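Long-range contact in SusD superfamily protein (Parabacteroides distasonis, PDB 3OTN), which probably binds carbohydrate or a related nutrient at the bacterial outer membrane: residues P287-R301 and Q413-W425. Sequence-based numbering, arbitrary orientation.
Sequences PTKEFVESFEKGDKR and QRYFDLCYENKMW
Pro287 meets Tyr420 through its CB, which lies 3.2 Å from the phenol OH; that hydroxyl has its main polar partner in Lys54, and strand 334-336 touches both residues. Four residues on, in the helix that Thr288 caps through OG1, Phe291 reaches into the second segment because its CG stands anti to the backbone N (chi1 -178°), and its ring is bordered by several groups at once. Its CD2 approaches Tyr420 OH, with the two ring planes almost perpendicular (88°), Cys419 CB and the carbonyl oxygen of Tyr415 lie at its edge, and CE of the selenomethionine Met424 lies 3.9 Å from Phe291 CZ. Ser294 OG donates to Phe291 O at 2.6 Å and also borders the Phe416 ring in that ring's plane. Phe295 presents a face to Phe416, whose CD1 sits 3.4 Å above the plane and over its centre; the planes make 42°, so the pair is oblique. All this joins helix 289-292 and the turns that follow it to helix 403-418, the link after it and the start of helix 424-431, part of the largely helical SusD fold, whose helices in this family form TPR-like repeats. A water links Glu296 OE1, which pairs with Arg390, to Gln413 NE2, which also bonds to Glu409. Asp299 then sets Arg301 in place: OD1 takes Arg301 N in an Asx turn and also NE, while OD2 takes NH2, giving a side-on grip. NH2 is shared: with NH1 it also donates to Gln413 OE1, NH1 (2.9 Å) nearly along the C=O axis and NH2 (3.0 Å) on a lone pair, amide and guanidinium nearly coplanar. NH1 additionally salt-bridges Asp417 OD1 (2.7 Å), whose OD2 pairs with Arg392. Phe416 CB covers one guanidinium face.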
loop_
_atom_site.group_PDB
_atom_site.type_symbol
_atom_site.label_atom_id
_atom_site.label_comp_id
_atom_site.label_asym_id
_atom_site.label_seq_id
_atom_site.Cartn_x
_atom_site.Cartn_y
_atom_site.Cartn_z
ATOM N N PRO A 287 -4.707 8.177 14.175
ATOM C CA PRO A 287 -4.789 9.331 13.284
ATOM C C PRO A 287 -4.600 10.621 14.073
ATOM O O PRO A 287 -4.924 10.666 15.255
ATOM C CB PRO A 287 -6.204 9.235 12.740
ATOM C CG PRO A 287 -7.002 8.663 13.904
ATOM C CD PRO A 287 -6.042 7.759 14.646
ATOM N N THR A 288 -4.085 11.661 13.429
ATOM C CA THR A 288 -3.997 12.948 14.090
ATOM C C THR A 288 -5.374 13.599 14.113
ATOM O O THR A 288 -6.164 13.464 13.174
ATOM C CB THR A 288 -3.011 13.901 13.421
ATOM O OG1 THR A 288 -3.435 14.164 12.078
ATOM C CG2 THR A 288 -1.630 13.354 13.448
ATOM N N LYS A 289 -5.639 14.306 15.199
ATOM C CA LYS A 289 -6.802 15.193 15.319
ATOM C C LYS A 289 -6.865 16.178 14.136
ATOM O O LYS A 289 -7.915 16.397 13.588
ATOM C CB LYS A 289 -6.713 15.933 16.670
ATOM C CG LYS A 289 -7.647 17.137 16.884
ATOM C CD LYS A 289 -7.239 17.915 18.171
ATOM C CE LYS A 289 -7.511 19.431 18.048
ATOM N NZ LYS A 289 -8.955 19.783 18.086
ATOM N N GLU A 290 -5.725 16.732 13.733
ATOM C CA GLU A 290 -5.626 17.708 12.614
ATOM C C GLU A 290 -6.038 17.141 11.250
ATOM O O GLU A 290 -6.698 17.825 10.455
ATOM C CB GLU A 290 -4.197 18.292 12.487
ATOM C CG GLU A 290 -3.728 19.181 13.660
ATOM C CD GLU A 290 -3.117 18.396 14.836
ATOM O OE1 GLU A 290 -3.225 17.130 14.889
ATOM O OE2 GLU A 290 -2.549 19.063 15.714
ATOM N N PHE A 291 -5.668 15.889 10.973
ATOM C CA PHE A 291 -6.125 15.246 9.757
ATOM C C PHE A 291 -7.604 14.955 9.795
ATOM O O PHE A 291 -8.310 15.205 8.810
ATOM C CB PHE A 291 -5.359 13.969 9.447
ATOM C CG PHE A 291 -5.782 13.313 8.153
ATOM C CD1 PHE A 291 -5.702 14.005 6.955
ATOM C CD2 PHE A 291 -6.290 12.012 8.144
ATOM C CE1 PHE A 291 -6.089 13.402 5.745
ATOM C CE2 PHE A 291 -6.687 11.404 6.960
ATOM C CZ PHE A 291 -6.578 12.094 5.748
ATOM N N VAL A 292 -8.083 14.410 10.911
ATOM C CA VAL A 292 -9.501 14.075 11.014
ATOM C C VAL A 292 -10.335 15.345 10.816
ATOM O O VAL A 292 -11.333 15.344 10.073
ATOM C CB VAL A 292 -9.814 13.371 12.342
ATOM C CG1 VAL A 292 -11.339 13.256 12.573
ATOM C CG2 VAL A 292 -9.143 11.972 12.372
ATOM N N GLU A 293 -9.898 16.448 11.430
ATOM C CA GLU A 293 -10.666 17.697 11.380
ATOM C C GLU A 293 -10.503 18.456 10.046
ATOM O O GLU A 293 -11.153 19.462 9.865
ATOM C CB GLU A 293 -10.337 18.555 12.611
ATOM C CG GLU A 293 -10.823 17.795 13.873
ATOM C CD GLU A 293 -10.599 18.483 15.194
ATOM O OE1 GLU A 293 -9.919 19.526 15.220
ATOM O OE2 GLU A 293 -11.141 17.952 16.201
ATOM N N SER A 294 -9.649 17.955 9.132
ATOM C CA SER A 294 -9.442 18.548 7.791
ATOM C C SER A 294 -10.450 18.131 6.722
ATOM O O SER A 294 -10.484 18.732 5.648
ATOM C CB SER A 294 -8.028 18.235 7.263
ATOM O OG SER A 294 -7.853 16.899 6.827
ATOM N N PHE A 295 -11.220 17.073 6.987
ATOM C CA PHE A 295 -12.253 16.611 6.068
ATOM C C PHE A 295 -13.345 17.676 5.939
ATOM O O PHE A 295 -13.630 18.383 6.886
ATOM C CB PHE A 295 -12.919 15.319 6.551
ATOM C CG PHE A 295 -12.085 14.079 6.367
ATOM C CD1 PHE A 295 -10.937 13.874 7.121
ATOM C CD2 PHE A 295 -12.517 13.057 5.513
ATOM C CE1 PHE A 295 -10.193 12.715 6.981
ATOM C CE2 PHE A 295 -11.776 11.895 5.368
ATOM C CZ PHE A 295 -10.621 11.718 6.101
ATOM N N GLU A 296 -13.970 17.718 4.771
ATOM C CA GLU A 296 -15.047 18.636 4.475
ATOM C C GLU A 296 -16.188 18.449 5.498
ATOM O O GLU A 296 -16.439 17.322 5.982
ATOM C CB GLU A 296 -15.518 18.378 3.040
ATOM C CG GLU A 296 -16.244 19.540 2.347
ATOM C CD GLU A 296 -16.473 19.265 0.865
ATOM O OE1 GLU A 296 -15.610 18.616 0.206
ATOM O OE2 GLU A 296 -17.520 19.706 0.347
ATOM N N LYS A 297 -16.830 19.550 5.880
ATOM C CA LYS A 297 -17.985 19.512 6.797
ATOM C C LYS A 297 -19.051 18.600 6.213
ATOM O O LYS A 297 -19.288 18.632 5.007
ATOM C CB LYS A 297 -18.551 20.921 7.030
ATOM C CG LYS A 297 -19.492 21.027 8.245
ATOM N N GLY A 298 -19.644 17.736 7.035
ATOM C CA GLY A 298 -20.664 16.789 6.544
ATOM C C GLY A 298 -20.161 15.551 5.785
ATOM O O GLY A 298 -20.961 14.766 5.223
ATOM N N ASP A 299 -18.849 15.345 5.759
ATOM C CA ASP A 299 -18.284 14.136 5.100
ATOM C C ASP A 299 -18.730 12.863 5.853
ATOM O O ASP A 299 -18.546 12.749 7.075
ATOM C CB ASP A 299 -16.760 14.254 5.060
ATOM C CG ASP A 299 -16.103 13.329 4.042
ATOM O OD1 ASP A 299 -16.401 12.133 4.049
ATOM O OD2 ASP A 299 -15.229 13.799 3.277
ATOM N N LYS A 300 -19.336 11.914 5.144
ATOM C CA LYS A 300 -19.672 10.626 5.742
ATOM C C LYS A 300 -18.463 9.928 6.388
ATOM O O LYS A 300 -18.617 9.249 7.402
ATOM C CB LYS A 300 -20.323 9.701 4.726
ATOM C CG LYS A 300 -20.791 8.376 5.295
ATOM C CD LYS A 300 -21.645 7.598 4.293
ATOM C CE LYS A 300 -22.124 6.256 4.843
ATOM N NZ LYS A 300 -23.029 5.575 3.914
ATOM N N ARG A 301 -17.269 10.090 5.813
ATOM C CA ARG A 301 -16.083 9.396 6.316
ATOM C C ARG A 301 -15.724 9.762 7.756
ATOM O O ARG A 301 -15.132 8.930 8.477
ATOM C CB ARG A 301 -14.888 9.623 5.373
ATOM C CG ARG A 301 -15.103 8.909 4.008
ATOM C CD ARG A 301 -14.241 9.361 2.851
ATOM N NE ARG A 301 -14.426 10.755 2.456
ATOM C CZ ARG A 301 -14.058 11.261 1.276
ATOM N NH1 ARG A 301 -13.431 10.511 0.356
ATOM N NH2 ARG A 301 -14.281 12.546 1.023
ATOM N N GLN A 413 -9.272 13.642 -2.655
ATOM C CA GLN A 413 -9.982 12.386 -2.511
ATOM C C GLN A 413 -9.045 11.198 -2.284
ATOM O O GLN A 413 -9.434 10.249 -1.620
ATOM C CB GLN A 413 -10.975 12.138 -3.655
ATOM C CG GLN A 413 -12.056 13.210 -3.765
ATOM C CD GLN A 413 -12.739 13.495 -2.441
ATOM O OE1 GLN A 413 -12.989 12.578 -1.667
ATOM N NE2 GLN A 413 -13.034 14.759 -2.171
ATOM N N ARG A 414 -7.813 11.267 -2.787
ATOM C CA ARG A 414 -6.825 10.265 -2.475
ATOM C C ARG A 414 -6.506 10.285 -0.973
ATOM O O ARG A 414 -6.440 9.227 -0.344
ATOM C CB ARG A 414 -5.560 10.443 -3.301
ATOM C CG ARG A 414 -5.769 10.092 -4.791
ATOM C CD ARG A 414 -4.433 10.117 -5.553
ATOM N NE ARG A 414 -3.620 9.006 -5.091
ATOM C CZ ARG A 414 -3.780 7.746 -5.451
ATOM N NH1 ARG A 414 -4.671 7.399 -6.371
ATOM N NH2 ARG A 414 -3.011 6.819 -4.914
ATOM N N TYR A 415 -6.270 11.477 -0.415
ATOM C CA TYR A 415 -5.990 11.589 1.006
ATOM C C TYR A 415 -7.204 11.097 1.820
ATOM O O TYR A 415 -7.071 10.268 2.722
ATOM C CB TYR A 415 -5.686 13.029 1.422
ATOM C CG TYR A 415 -4.231 13.463 1.235
ATOM C CD1 TYR A 415 -3.677 13.621 -0.037
ATOM C CD2 TYR A 415 -3.436 13.774 2.332
ATOM C CE1 TYR A 415 -2.362 14.073 -0.214
ATOM C CE2 TYR A 415 -2.135 14.213 2.169
ATOM C CZ TYR A 415 -1.605 14.376 0.914
ATOM O OH TYR A 415 -0.311 14.792 0.798
ATOM N N PHE A 416 -8.377 11.606 1.476
ATOM C CA PHE A 416 -9.562 11.356 2.273
ATOM C C PHE A 416 -10.103 9.941 2.152
ATOM O O PHE A 416 -10.555 9.387 3.167
ATOM C CB PHE A 416 -10.653 12.364 1.992
ATOM C CG PHE A 416 -10.266 13.818 2.332
ATOM C CD1 PHE A 416 -9.651 14.145 3.549
ATOM C CD2 PHE A 416 -10.565 14.834 1.458
ATOM C CE1 PHE A 416 -9.320 15.484 3.848
ATOM C CE2 PHE A 416 -10.243 16.173 1.751
ATOM C CZ PHE A 416 -9.625 16.483 2.951
ATOM N N ASP A 417 -10.108 9.387 0.945
ATOM C CA ASP A 417 -10.695 8.070 0.691
ATOM C C ASP A 417 -9.724 6.923 0.925
ATOM O O ASP A 417 -10.131 5.848 1.397
ATOM C CB ASP A 417 -11.260 7.966 -0.735
ATOM C CG ASP A 417 -12.627 7.319 -0.771
ATOM O OD1 ASP A 417 -13.508 7.894 -0.104
ATOM O OD2 ASP A 417 -12.812 6.252 -1.424
ATOM N N LEU A 418 -8.453 7.142 0.582
ATOM C CA LEU A 418 -7.432 6.105 0.732
ATOM C C LEU A 418 -6.540 6.216 1.986
ATOM O O LEU A 418 -5.501 5.562 2.071
ATOM C CB LEU A 418 -6.565 6.063 -0.532
ATOM C CG LEU A 418 -7.364 6.061 -1.853
ATOM C CD1 LEU A 418 -6.400 6.105 -3.037
ATOM C CD2 LEU A 418 -8.260 4.819 -1.914
ATOM N N CYS A 419 -6.917 7.034 2.961
ATOM C CA CYS A 419 -6.060 7.218 4.120
ATOM C C CYS A 419 -5.767 5.914 4.855
ATOM O O CYS A 419 -6.654 5.085 5.017
ATOM C CB CYS A 419 -6.668 8.212 5.113
ATOM S SG CYS A 419 -8.400 7.861 5.618
ATOM N N TYR A 420 -4.518 5.791 5.314
ATOM C CA TYR A 420 -4.036 4.694 6.127
ATOM C C TYR A 420 -4.007 3.371 5.393
ATOM O O TYR A 420 -4.011 2.319 6.039
ATOM C CB TYR A 420 -4.803 4.613 7.462
ATOM C CG TYR A 420 -4.823 5.992 8.146
ATOM C CD1 TYR A 420 -3.635 6.610 8.518
ATOM C CD2 TYR A 420 -6.003 6.677 8.351
ATOM C CE1 TYR A 420 -3.629 7.876 9.105
ATOM C CE2 TYR A 420 -6.008 7.961 8.932
ATOM C CZ TYR A 420 -4.810 8.544 9.302
ATOM O OH TYR A 420 -4.770 9.800 9.891
ATOM N N GLU A 421 -3.968 3.435 4.055
ATOM C CA GLU A 421 -3.894 2.249 3.171
ATOM C C GLU A 421 -2.547 2.128 2.469
ATOM O O GLU A 421 -2.430 1.424 1.458
ATOM C CB GLU A 421 -5.011 2.317 2.110
ATOM C CG GLU A 421 -6.422 2.187 2.629
ATOM C CD GLU A 421 -7.506 2.313 1.509
ATOM O OE1 GLU A 421 -7.388 1.665 0.461
ATOM O OE2 GLU A 421 -8.469 3.073 1.699
ATOM N N ASN A 422 -1.521 2.794 3.004
ATOM C CA ASN A 422 -0.162 2.735 2.471
ATOM C C ASN A 422 -0.052 3.321 1.067
ATOM O O ASN A 422 0.701 2.812 0.222
ATOM C CB ASN A 422 0.403 1.269 2.535
ATOM C CG ASN A 422 0.996 0.874 3.919
ATOM O OD1 ASN A 422 1.620 -0.180 4.023
ATOM N ND2 ASN A 422 0.762 1.672 4.970
ATOM N N LYS A 423 -0.816 4.377 0.788
ATOM C CA LYS A 423 -0.764 5.079 -0.527
ATOM C C LYS A 423 -0.257 6.503 -0.448
ATOM O O LYS A 423 0.361 7.002 -1.398
ATOM C CB LYS A 423 -2.174 5.142 -1.163
ATOM C CG LYS A 423 -2.834 3.810 -1.399
ATOM C CD LYS A 423 -2.057 2.957 -2.372
ATOM C CE LYS A 423 -2.673 1.555 -2.473
ATOM N NZ LYS A 423 -2.206 0.937 -3.710
HETATM N N MSE A 424 -0.582 7.165 0.666
HETATM C CA MSE A 424 -0.343 8.582 0.855
HETATM C C MSE A 424 1.168 8.928 0.800
HETATM O O MSE A 424 1.561 9.932 0.178
HETATM C CB MSE A 424 -0.976 9.017 2.191
HETATM C CG MSE A 424 -0.886 10.464 2.506
HETATM SE SE MSE A 424 -1.570 10.819 4.305
HETATM C CE MSE A 424 -3.492 10.598 3.926
ATOM N N TRP A 425 2.003 8.136 1.475
ATOM C CA TRP A 425 3.445 8.432 1.517
ATOM C C TRP A 425 4.011 8.403 0.075
ATOM O O TRP A 425 4.696 9.327 -0.343
ATOM C CB TRP A 425 4.213 7.476 2.422
ATOM C CG TRP A 425 5.680 7.816 2.516
ATOM C CD1 TRP A 425 6.703 7.058 2.079
ATOM C CD2 TRP A 425 6.258 9.030 3.000
ATOM N NE1 TRP A 425 7.893 7.689 2.294
ATOM C CE2 TRP A 425 7.655 8.905 2.863
ATOM C CE3 TRP A 425 5.740 10.197 3.539
ATOM C CZ2 TRP A 425 8.533 9.911 3.244
ATOM C CZ3 TRP A 425 6.597 11.197 3.911
ATOM C CH2 TRP A 425 7.984 11.049 3.766
HETATM O O HOH W 1 -13.668 16.530 0.153
#